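Local coordinates for neural-cadherin (Drosophila melanogaster, PDB 3UBF), which mediates calcium-dependent, preferentially homophilic adhesion between cells, this chain being three consecutive extracellular cadherin repeats of the much longer transmembrane protein, at residues Gln172-Glu184 and Gln196-Arg210. Numbering follows the deposited sequence.
Sequences QLDMEYVLYVKAE and QSTPEERLSIVGGKR. With ZN (zinc ion), chain J.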
ATOM      1  N   GLN A 172     -15.522 -27.565  -6.670  1.00 43.48           N
ATOM      2  CA  GLN A 172     -14.743 -28.728  -7.121  1.00 45.19           C
ATOM      3  C   GLN A 172     -13.346 -28.730  -6.517  1.00 44.94           C
ATOM      4  O   GLN A 172     -12.688 -27.697  -6.448  1.00 43.75           O
ATOM      5  CB  GLN A 172     -14.624 -28.740  -8.647  1.00 45.97           C
ATOM      6  CG  GLN A 172     -15.412 -29.817  -9.381  1.00 50.65           C
ATOM      7  CD  GLN A 172     -16.935 -29.688  -9.217  1.00 55.08           C
ATOM      8  OE1 GLN A 172     -17.641 -30.686  -9.026  1.00 57.01           O
ATOM      9  NE2 GLN A 172     -17.443 -28.457  -9.296  1.00 55.03           N
ATOM     10  N   LEU A 173     -12.896 -29.904  -6.095  1.00 46.59           N
ATOM     11  CA  LEU A 173     -11.558 -30.062  -5.564  1.00 47.33           C
ATOM     12  C   LEU A 173     -10.526 -29.646  -6.615  1.00 48.05           C
ATOM     13  O   LEU A 173     -10.689 -29.943  -7.804  1.00 48.65           O
ATOM     14  CB  LEU A 173     -11.334 -31.509  -5.123  1.00 48.85           C
ATOM     15  CG  LEU A 173     -10.008 -31.917  -4.466  1.00 49.60           C
ATOM     16  CD1 LEU A 173      -9.615 -30.982  -3.304  1.00 47.11           C
ATOM     17  CD2 LEU A 173     -10.067 -33.388  -4.017  1.00 49.44           C
ATOM     18  N   ASP A 174      -9.487 -28.931  -6.172  1.00 47.97           N
ATOM     19  CA  ASP A 174      -8.388 -28.502  -7.033  1.00 48.65           C
ATOM     20  C   ASP A 174      -8.822 -27.511  -8.115  1.00 47.14           C
ATOM     21  O   ASP A 174      -7.993 -27.080  -8.897  1.00 47.46           O
ATOM     22  CB  ASP A 174      -7.669 -29.705  -7.701  1.00 51.53           C
ATOM     23  CG  ASP A 174      -7.127 -30.735  -6.690  1.00 55.76           C
ATOM     24  OD1 ASP A 174      -6.492 -30.323  -5.685  1.00 59.76           O
ATOM     25  OD2 ASP A 174      -7.319 -31.963  -6.913  1.00 59.01           O
ATOM     26  N   MET A 175     -10.105 -27.165  -8.187  1.00 45.93           N
ATOM     27  CA  MET A 175     -10.553 -26.217  -9.198  1.00 45.15           C
ATOM     28  C   MET A 175     -10.230 -24.788  -8.791  1.00 43.27           C
ATOM     29  O   MET A 175     -10.437 -24.396  -7.636  1.00 42.26           O
ATOM     30  CB  MET A 175     -12.043 -26.353  -9.487  1.00 45.54           C
ATOM     31  CG  MET A 175     -12.493 -25.529 -10.705  1.00 48.14           C
ATOM     32  SD  MET A 175     -14.135 -25.975 -11.341  1.00 55.79           S
ATOM     33  CE  MET A 175     -14.539 -24.424 -12.160  1.00 54.79           C
ATOM     34  N   GLU A 176      -9.710 -24.015  -9.741  1.00 42.59           N
ATOM     35  CA  GLU A 176      -9.357 -22.627  -9.477  1.00 40.88           C
ATOM     36  C   GLU A 176     -10.479 -21.665  -9.866  1.00 39.57           C
ATOM     37  O   GLU A 176     -10.969 -21.677 -11.005  1.00 40.34           O
ATOM     38  CB  GLU A 176      -8.041 -22.230 -10.164  1.00 41.15           C
ATOM     39  CG  GLU A 176      -7.455 -20.961  -9.545  1.00 41.30           C
ATOM     40  CD  GLU A 176      -6.171 -20.453 -10.179  1.00 43.38           C
ATOM     41  OE1 GLU A 176      -5.959 -20.632 -11.407  1.00 45.53           O
ATOM     42  OE2 GLU A 176      -5.385 -19.832  -9.431  1.00 42.58           O
ATOM     43  N   TYR A 177     -10.874 -20.837  -8.907  1.00 37.23           N
ATOM     44  CA  TYR A 177     -11.867 -19.791  -9.129  1.00 35.62           C
ATOM     45  C   TYR A 177     -11.156 -18.440  -9.050  1.00 34.49           C
ATOM     46  O   TYR A 177     -10.566 -18.109  -8.013  1.00 34.13           O
ATOM     47  CB  TYR A 177     -13.001 -19.890  -8.101  1.00 34.38           C
ATOM     48  CG  TYR A 177     -13.636 -21.261  -8.061  1.00 33.81           C
ATOM     49  CD1 TYR A 177     -13.110 -22.271  -7.244  1.00 32.54           C
ATOM     50  CD2 TYR A 177     -14.770 -21.555  -8.828  1.00 32.70           C
ATOM     51  CE1 TYR A 177     -13.695 -23.530  -7.184  1.00 33.33           C
ATOM     52  CE2 TYR A 177     -15.365 -22.821  -8.782  1.00 33.44           C
ATOM     53  CZ  TYR A 177     -14.818 -23.802  -7.959  1.00 34.21           C
ATOM     54  OH  TYR A 177     -15.364 -25.061  -7.920  1.00 35.45           O
ATOM     55  N   VAL A 178     -11.218 -17.671 -10.138  1.00 33.90           N
ATOM     56  CA  VAL A 178     -10.439 -16.451 -10.244  1.00 33.67           C
ATOM     57  C   VAL A 178     -11.312 -15.200 -10.230  1.00 33.54           C
ATOM     58  O   VAL A 178     -12.234 -15.063 -11.021  1.00 34.32           O
ATOM     59  CB  VAL A 178      -9.520 -16.456 -11.507  1.00 34.49           C
ATOM     60  CG1 VAL A 178      -8.758 -15.150 -11.634  1.00 33.56           C
ATOM     61  CG2 VAL A 178      -8.547 -17.620 -11.468  1.00 34.11           C
ATOM     62  N   LEU A 179     -11.014 -14.288  -9.320  1.00 32.88           N
ATOM     63  CA  LEU A 179     -11.582 -12.951  -9.386  1.00 32.92           C
ATOM     64  C   LEU A 179     -10.466 -11.952  -9.568  1.00 33.20           C
ATOM     65  O   LEU A 179      -9.416 -12.066  -8.928  1.00 32.57           O
ATOM     66  CB  LEU A 179     -12.300 -12.600  -8.097  1.00 32.32           C
ATOM     67  CG  LEU A 179     -13.451 -13.450  -7.604  1.00 32.63           C
ATOM     68  CD1 LEU A 179     -13.874 -12.880  -6.269  1.00 31.11           C
ATOM     69  CD2 LEU A 179     -14.572 -13.366  -8.613  1.00 33.40           C
ATOM     70  N   TYR A 180     -10.692 -10.979 -10.440  1.00 34.24           N
ATOM     71  CA  TYR A 180      -9.852  -9.786 -10.468  1.00 35.31           C
ATOM     72  C   TYR A 180     -10.540  -8.711  -9.647  1.00 35.47           C
ATOM     73  O   TYR A 180     -11.719  -8.422  -9.854  1.00 36.13           O
ATOM     74  CB  TYR A 180      -9.559  -9.327 -11.897  1.00 36.23           C
ATOM     75  CG  TYR A 180      -8.558 -10.215 -12.583  1.00 37.32           C
ATOM     76  CD1 TYR A 180      -8.945 -11.444 -13.117  1.00 38.06           C
ATOM     77  CD2 TYR A 180      -7.220  -9.844 -12.680  1.00 38.69           C
ATOM     78  CE1 TYR A 180      -8.030 -12.273 -13.731  1.00 41.08           C
ATOM     79  CE2 TYR A 180      -6.292 -10.667 -13.308  1.00 40.51           C
ATOM     80  CZ  TYR A 180      -6.705 -11.878 -13.822  1.00 42.00           C
ATOM     81  OH  TYR A 180      -5.810 -12.708 -14.442  1.00 46.12           O
ATOM     82  N   VAL A 181      -9.807  -8.163  -8.684  1.00 35.62           N
ATOM     83  CA  VAL A 181     -10.378  -7.284  -7.674  1.00 35.90           C
ATOM     84  C   VAL A 181      -9.616  -5.970  -7.662  1.00 36.71           C
ATOM     85  O   VAL A 181      -8.467  -5.896  -8.111  1.00 37.12           O
ATOM     86  CB  VAL A 181     -10.306  -7.926  -6.278  1.00 35.81           C
ATOM     87  CG1 VAL A 181     -11.242  -9.144  -6.174  1.00 35.59           C
ATOM     88  CG2 VAL A 181      -8.861  -8.320  -5.943  1.00 36.31           C
ATOM     89  N   LYS A 182     -10.252  -4.931  -7.141  1.00 37.24           N
ATOM     90  CA  LYS A 182      -9.711  -3.593  -7.219  1.00 38.05           C
ATOM     91  C   LYS A 182     -10.309  -2.856  -6.046  1.00 38.30           C
ATOM     92  O   LYS A 182     -11.433  -3.153  -5.638  1.00 37.81           O
ATOM     93  CB  LYS A 182     -10.192  -2.969  -8.521  1.00 39.09           C
ATOM     94  CG  LYS A 182      -9.493  -1.723  -9.011  1.00 41.94           C
ATOM     95  CD  LYS A 182     -10.263  -1.217 -10.237  1.00 45.90           C
ATOM     96  CE  LYS A 182      -9.709   0.066 -10.802  1.00 49.61           C
ATOM     97  NZ  LYS A 182      -8.490  -0.175 -11.627  1.00 51.78           N
ATOM     98  N   ALA A 183      -9.554  -1.919  -5.487  1.00 38.85           N
ATOM     99  CA  ALA A 183     -10.103  -1.011  -4.493  1.00 40.09           C
ATOM    100  C   ALA A 183      -9.976   0.390  -5.052  1.00 41.87           C
ATOM    101  O   ALA A 183      -8.931   0.764  -5.581  1.00 42.42           O
ATOM    102  CB  ALA A 183      -9.383  -1.134  -3.178  1.00 39.55           C
ATOM    103  N   GLU A 184     -11.054   1.153  -4.973  1.00 43.24           N
ATOM    104  CA  GLU A 184     -11.081   2.458  -5.592  1.00 45.03           C
ATOM    105  C   GLU A 184     -11.375   3.505  -4.548  1.00 46.65           C
ATOM    106  O   GLU A 184     -12.167   3.295  -3.622  1.00 46.83           O
ATOM    107  CB  GLU A 184     -12.097   2.533  -6.740  1.00 45.53           C
ATOM    108  CG  GLU A 184     -12.019   3.842  -7.535  1.00 47.78           C
ATOM    109  CD  GLU A 184     -12.960   3.901  -8.731  1.00 49.51           C
ATOM    110  OE1 GLU A 184     -13.196   2.860  -9.369  1.00 49.17           O
ATOM    111  OE2 GLU A 184     -13.457   5.004  -9.051  1.00 52.43           O
ATOM    112  N   GLN A 196      -8.154   7.555  -7.947  1.00 47.17           N
ATOM    113  CA  GLN A 196      -7.063   6.584  -7.959  1.00 46.07           C
ATOM    114  C   GLN A 196      -7.525   5.262  -7.383  1.00 44.42           C
ATOM    115  O   GLN A 196      -8.494   5.187  -6.615  1.00 44.37           O
ATOM    116  CB  GLN A 196      -5.881   7.040  -7.106  1.00 46.26           C
ATOM    117  CG  GLN A 196      -5.220   8.339  -7.490  1.00 49.67           C
ATOM    118  CD  GLN A 196      -4.847   9.171  -6.259  1.00 52.32           C
ATOM    119  OE1 GLN A 196      -4.915   8.695  -5.118  1.00 51.99           O
ATOM    120  NE2 GLN A 196      -4.463  10.422  -6.488  1.00 55.19           N
ATOM    121  N   SER A 197      -6.793   4.213  -7.715  1.00 42.85           N
ATOM    122  CA  SER A 197      -7.120   2.927  -7.186  1.00 41.03           C
ATOM    123  C   SER A 197      -5.911   2.014  -7.093  1.00 39.64           C
ATOM    124  O   SER A 197      -4.817   2.349  -7.510  1.00 40.00           O
ATOM    125  CB  SER A 197      -8.219   2.298  -8.033  1.00 41.29           C
ATOM    126  OG  SER A 197      -7.839   2.227  -9.384  1.00 42.87           O
ATOM    127  N   THR A 198      -6.126   0.857  -6.502  1.00 38.01           N
ATOM    128  CA  THR A 198      -5.144  -0.182  -6.506  1.00 37.15           C
ATOM    129  C   THR A 198      -4.979  -0.662  -7.940  1.00 36.84           C
ATOM    130  O   THR A 198      -5.759  -0.297  -8.815  1.00 37.18           O
ATOM    131  CB  THR A 198      -5.646  -1.377  -5.704  1.00 36.08           C
ATOM    132  OG1 THR A 198      -6.821  -1.886  -6.338  1.00 35.67           O
ATOM    133  CG2 THR A 198      -5.961  -0.991  -4.257  1.00 36.68           C
ATOM    134  N   PRO A 199      -3.954  -1.483  -8.182  1.00 36.61           N
ATOM    135  CA  PRO A 199      -3.974  -2.316  -9.376  1.00 36.67           C
ATOM    136  C   PRO A 199      -5.149  -3.294  -9.320  1.00 35.65           C
ATOM    137  O   PRO A 199      -5.709  -3.545  -8.241  1.00 35.16           O
ATOM    138  CB  PRO A 199      -2.665  -3.095  -9.279  1.00 36.83           C
ATOM    139  CG  PRO A 199      -1.787  -2.261  -8.409  1.00 38.10           C
ATOM    140  CD  PRO A 199      -2.707  -1.642  -7.410  1.00 36.62           C
ATOM    141  N   GLU A 200      -5.517  -3.835 -10.474  1.00 35.49           N
ATOM    142  CA  GLU A 200      -6.503  -4.898 -10.546  1.00 34.75           C
ATOM    143  C   GLU A 200      -5.771  -6.191 -10.284  1.00 34.30           C
ATOM    144  O   GLU A 200      -5.112  -6.727 -11.179  1.00 35.96           O
ATOM    145  CB  GLU A 200      -7.164  -4.916 -11.918  1.00 35.14           C
ATOM    146  CG  GLU A 200      -7.752  -3.564 -12.267  1.00 36.91           C
ATOM    147  CD  GLU A 200      -8.358  -3.515 -13.636  1.00 40.67           C
ATOM    148  OE1 GLU A 200      -8.257  -4.510 -14.383  1.00 40.98           O
ATOM    149  OE2 GLU A 200      -8.941  -2.456 -13.975  1.00 44.52           O
ATOM    150  N   GLU A 201      -5.862  -6.665  -9.047  1.00 32.69           N
ATOM    151  CA  GLU A 201      -5.159  -7.862  -8.610  1.00 32.43           C
ATOM    152  C   GLU A 201      -5.949  -9.136  -8.852  1.00 32.01           C
ATOM    153  O   GLU A 201      -7.184  -9.144  -8.826  1.00 31.84           O
ATOM    154  CB  GLU A 201      -4.809  -7.781  -7.115  1.00 31.70           C
ATOM    155  CG  GLU A 201      -3.492  -7.070  -6.804  1.00 33.20           C
ATOM    156  CD  GLU A 201      -2.252  -7.798  -7.316  1.00 36.27           C
ATOM    157  OE1 GLU A 201      -2.341  -8.952  -7.804  1.00 38.91           O
ATOM    158  OE2 GLU A 201      -1.168  -7.198  -7.245  1.00 38.42           O
ATOM    159  N   ARG A 202      -5.218 -10.223  -9.036  1.00 32.15           N
ATOM    160  CA  ARG A 202      -5.811 -11.524  -9.261  1.00 31.60           C
ATOM    161  C   ARG A 202      -5.910 -12.315  -7.969  1.00 31.23           C
ATOM    162  O   ARG A 202      -4.905 -12.594  -7.319  1.00 31.33           O
ATOM    163  CB  ARG A 202      -4.977 -12.298 -10.267  1.00 32.14           C
ATOM    164  CG  ARG A 202      -5.550 -13.621 -10.651  1.00 30.88           C
ATOM    165  CD  ARG A 202      -4.638 -14.228 -11.645  1.00 31.12           C
ATOM    166  NE  ARG A 202      -5.097 -15.511 -12.163  1.00 32.34           N
ATOM    167  CZ  ARG A 202      -4.860 -16.690 -11.595  1.00 31.44           C
ATOM    168  NH1 ARG A 202      -4.199 -16.765 -10.442  1.00 29.48           N
ATOM    169  NH2 ARG A 202      -5.300 -17.798 -12.184  1.00 31.45           N
ATOM    170  N   LEU A 203      -7.142 -12.688  -7.632  1.00 31.02           N
ATOM    171  CA  LEU A 203      -7.433 -13.527  -6.483  1.00 30.37           C
ATOM    172  C   LEU A 203      -7.782 -14.931  -6.976  1.00 30.69           C
ATOM    173  O   LEU A 203      -8.734 -15.139  -7.759  1.00 30.46           O
ATOM    174  CB  LEU A 203      -8.547 -12.921  -5.618  1.00 29.41           C
ATOM    175  CG  LEU A 203      -9.174 -13.792  -4.514  1.00 29.29           C
ATOM    176  CD1 LEU A 203      -8.129 -14.348  -3.553  1.00 29.09           C
ATOM    177  CD2 LEU A 203     -10.239 -13.035  -3.752  1.00 27.11           C
ATOM    178  N   SER A 204      -6.971 -15.874  -6.512  1.00 30.77           N
ATOM    179  CA  SER A 204      -7.089 -17.275  -6.849  1.00 31.45           C
ATOM    180  C   SER A 204      -7.684 -18.015  -5.664  1.00 31.08           C
ATOM    181  O   SER A 204      -7.088 -18.039  -4.585  1.00 31.28           O
ATOM    182  CB  SER A 204      -5.704 -17.850  -7.168  1.00 32.34           C
ATOM    183  OG  SER A 204      -5.687 -19.243  -6.908  1.00 34.27           O
ATOM    184  N   ILE A 205      -8.862 -18.603  -5.869  1.00 30.58           N
ATOM    185  CA  ILE A 205      -9.539 -19.388  -4.841  1.00 30.25           C
ATOM    186  C   ILE A 205      -9.632 -20.821  -5.347  1.00 30.40           C
ATOM    187  O   ILE A 205     -10.180 -21.066  -6.415  1.00 30.52           O
ATOM    188  CB  ILE A 205     -10.945 -18.820  -4.546  1.00 30.34           C
ATOM    189  CG1 ILE A 205     -10.858 -17.330  -4.195  1.00 29.14           C
ATOM    190  CG2 ILE A 205     -11.616 -19.594  -3.428  1.00 30.72           C
ATOM    191  CD1 ILE A 205     -12.167 -16.591  -4.285  1.00 29.75           C
ATOM    192  N   VAL A 206      -9.042 -21.754  -4.609  1.00 30.32           N
ATOM    193  CA  VAL A 206      -8.975 -23.144  -5.050  1.00 30.72           C
ATOM    194  C   VAL A 206      -9.924 -24.007  -4.212  1.00 31.28           C
ATOM    195  O   VAL A 206      -9.967 -23.882  -2.986  1.00 31.54           O
ATOM    196  CB  VAL A 206      -7.518 -23.683  -5.022  1.00 31.78           C
ATOM    197  CG1 VAL A 206      -7.464 -25.195  -5.298  1.00 32.30           C
ATOM    198  CG2 VAL A 206      -6.667 -22.963  -6.042  1.00 30.34           C
ATOM    199  N   GLY A 207     -10.705 -24.863  -4.864  1.00 31.64           N
ATOM    200  CA  GLY A 207     -11.598 -25.754  -4.136  1.00 31.68           C
ATOM    201  C   GLY A 207     -10.859 -26.634  -3.134  1.00 33.08           C
ATOM    202  O   GLY A 207      -9.942 -27.374  -3.497  1.00 33.70           O
ATOM    203  N   GLY A 208     -11.254 -26.524  -1.866  1.00 33.32           N
ATOM    204  CA  GLY A 208     -10.870 -27.471  -0.822  1.00 35.11           C
ATOM    205  C   GLY A 208      -9.498 -27.249  -0.230  1.00 35.80           C
ATOM    206  O   GLY A 208      -9.366 -26.845   0.931  1.00 36.50           O
ATOM    207  N   LYS A 209      -8.473 -27.512  -1.027  1.00 36.14           N
ATOM    208  CA  LYS A 209      -7.099 -27.401  -0.553  1.00 37.06           C
ATOM    209  C   LYS A 209      -6.172 -26.984  -1.687  1.00 36.50           C
ATOM    210  O   LYS A 209      -6.485 -27.190  -2.865  1.00 36.49           O
ATOM    211  CB  LYS A 209      -6.629 -28.716   0.097  1.00 38.88           C
ATOM    212  CG  LYS A 209      -6.673 -29.923  -0.847  1.00 41.60           C
ATOM    213  CD  LYS A 209      -6.393 -31.229  -0.119  1.00 46.50           C
ATOM    214  CE  LYS A 209      -6.340 -32.388  -1.103  1.00 51.14           C
ATOM    215  NZ  LYS A 209      -5.731 -33.620  -0.513  1.00 55.08           N
ATOM    216  N   ARG A 210      -5.043 -26.383  -1.315  1.00 38.28           N
ATOM    217  CA  ARG A 210      -3.999 -25.980  -2.258  1.00 35.71           C
ATOM    218  C   ARG A 210      -2.694 -25.976  -1.476  1.00 34.41           C
ATOM    219  O   ARG A 210      -2.705 -26.059  -0.252  1.00 34.24           O
ATOM    220  CB  ARG A 210      -4.288 -24.593  -2.838  1.00 34.53           C
ATOM    221  CG  ARG A 210      -4.059 -23.453  -1.835  1.00 33.91           C
ATOM    222  CD  ARG A 210      -4.517 -22.082  -2.343  1.00 33.46           C
ATOM    223  NE  ARG A 210      -3.862 -21.735  -3.597  1.00 32.16           N
ATOM    224  CZ  ARG A 210      -4.374 -20.931  -4.524  1.00 32.02           C
ATOM    225  NH1 ARG A 210      -3.679 -20.688  -5.645  1.00 27.48           N
ATOM    226  NH2 ARG A 210      -5.570 -20.373  -4.330  1.00 30.04           N
TER
HETATM  227 ZN    ZN J   9      -8.799  -2.113 -16.112  1.00 90.89          ZN
HETATM  228  O   HOH W   1      -6.655 -15.670 -14.929  1.00 11.59           O
HETATM  229  O   HOH W   2      -7.441  -0.129 -16.756  1.00 42.88           O
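Two neighbouring strands of a cadherin repeat, E176-E184 and E201-G207, pair antiparallel at the centre of one sheet of its Greek-key beta-sandwich, between strands 113-117 and 141-149. Hydrogen-bonded pairs Y177-I205, L179-L203 and V181-E201 form the ladder; Y177 N to I205 O measures 2.6 Å. L179, V181, L203 and I205 face the sandwich core, where V181 meets L130 and L203 meets F128.

The other face carries a polar cluster around R202. Its chain runs straight out with CG anti to the backbone N (chi1 -176°), crossing obliquely over one face of the Y180 ring, with CG 3.8 Å above the ring plane and offset toward the rim, then passing V178, whose CG2 lies over a face of the guanidinium. R202 NE donates to a water that also lies 3.1 Å from Y180 OH. R202 NH2 binds E176 OE1 at 3.0 Å in a salt bridge; the guanidinium donates nearly in its own plane but meets the oxygen from above the carboxylate plane. The other carboxylate oxygen, E176 OE2, takes the S204 hydroxyl (OG) on its anti lone pair at 2.6 Å. R210 in turn grips S204 OG end-on with NH1 and NH2, so this serine links the carboxylate to a second arginine. A methionine in place of R202 would probably leave E176 OE1 without its charged mate and that water without its NE donor.

After a one-residue shift the pairing resumes outside the main ladder, where T198 N donates to A183 O and T198 OG1 receives A183 N at 2.9 Å, almost straight (173°). Nearby, E200 OE2 binds a zinc ion at 2.2 Å. A weak hydrogen bond, part of a salt bridge, reaches E200 OE2 from K182 NZ at 3.3 Å.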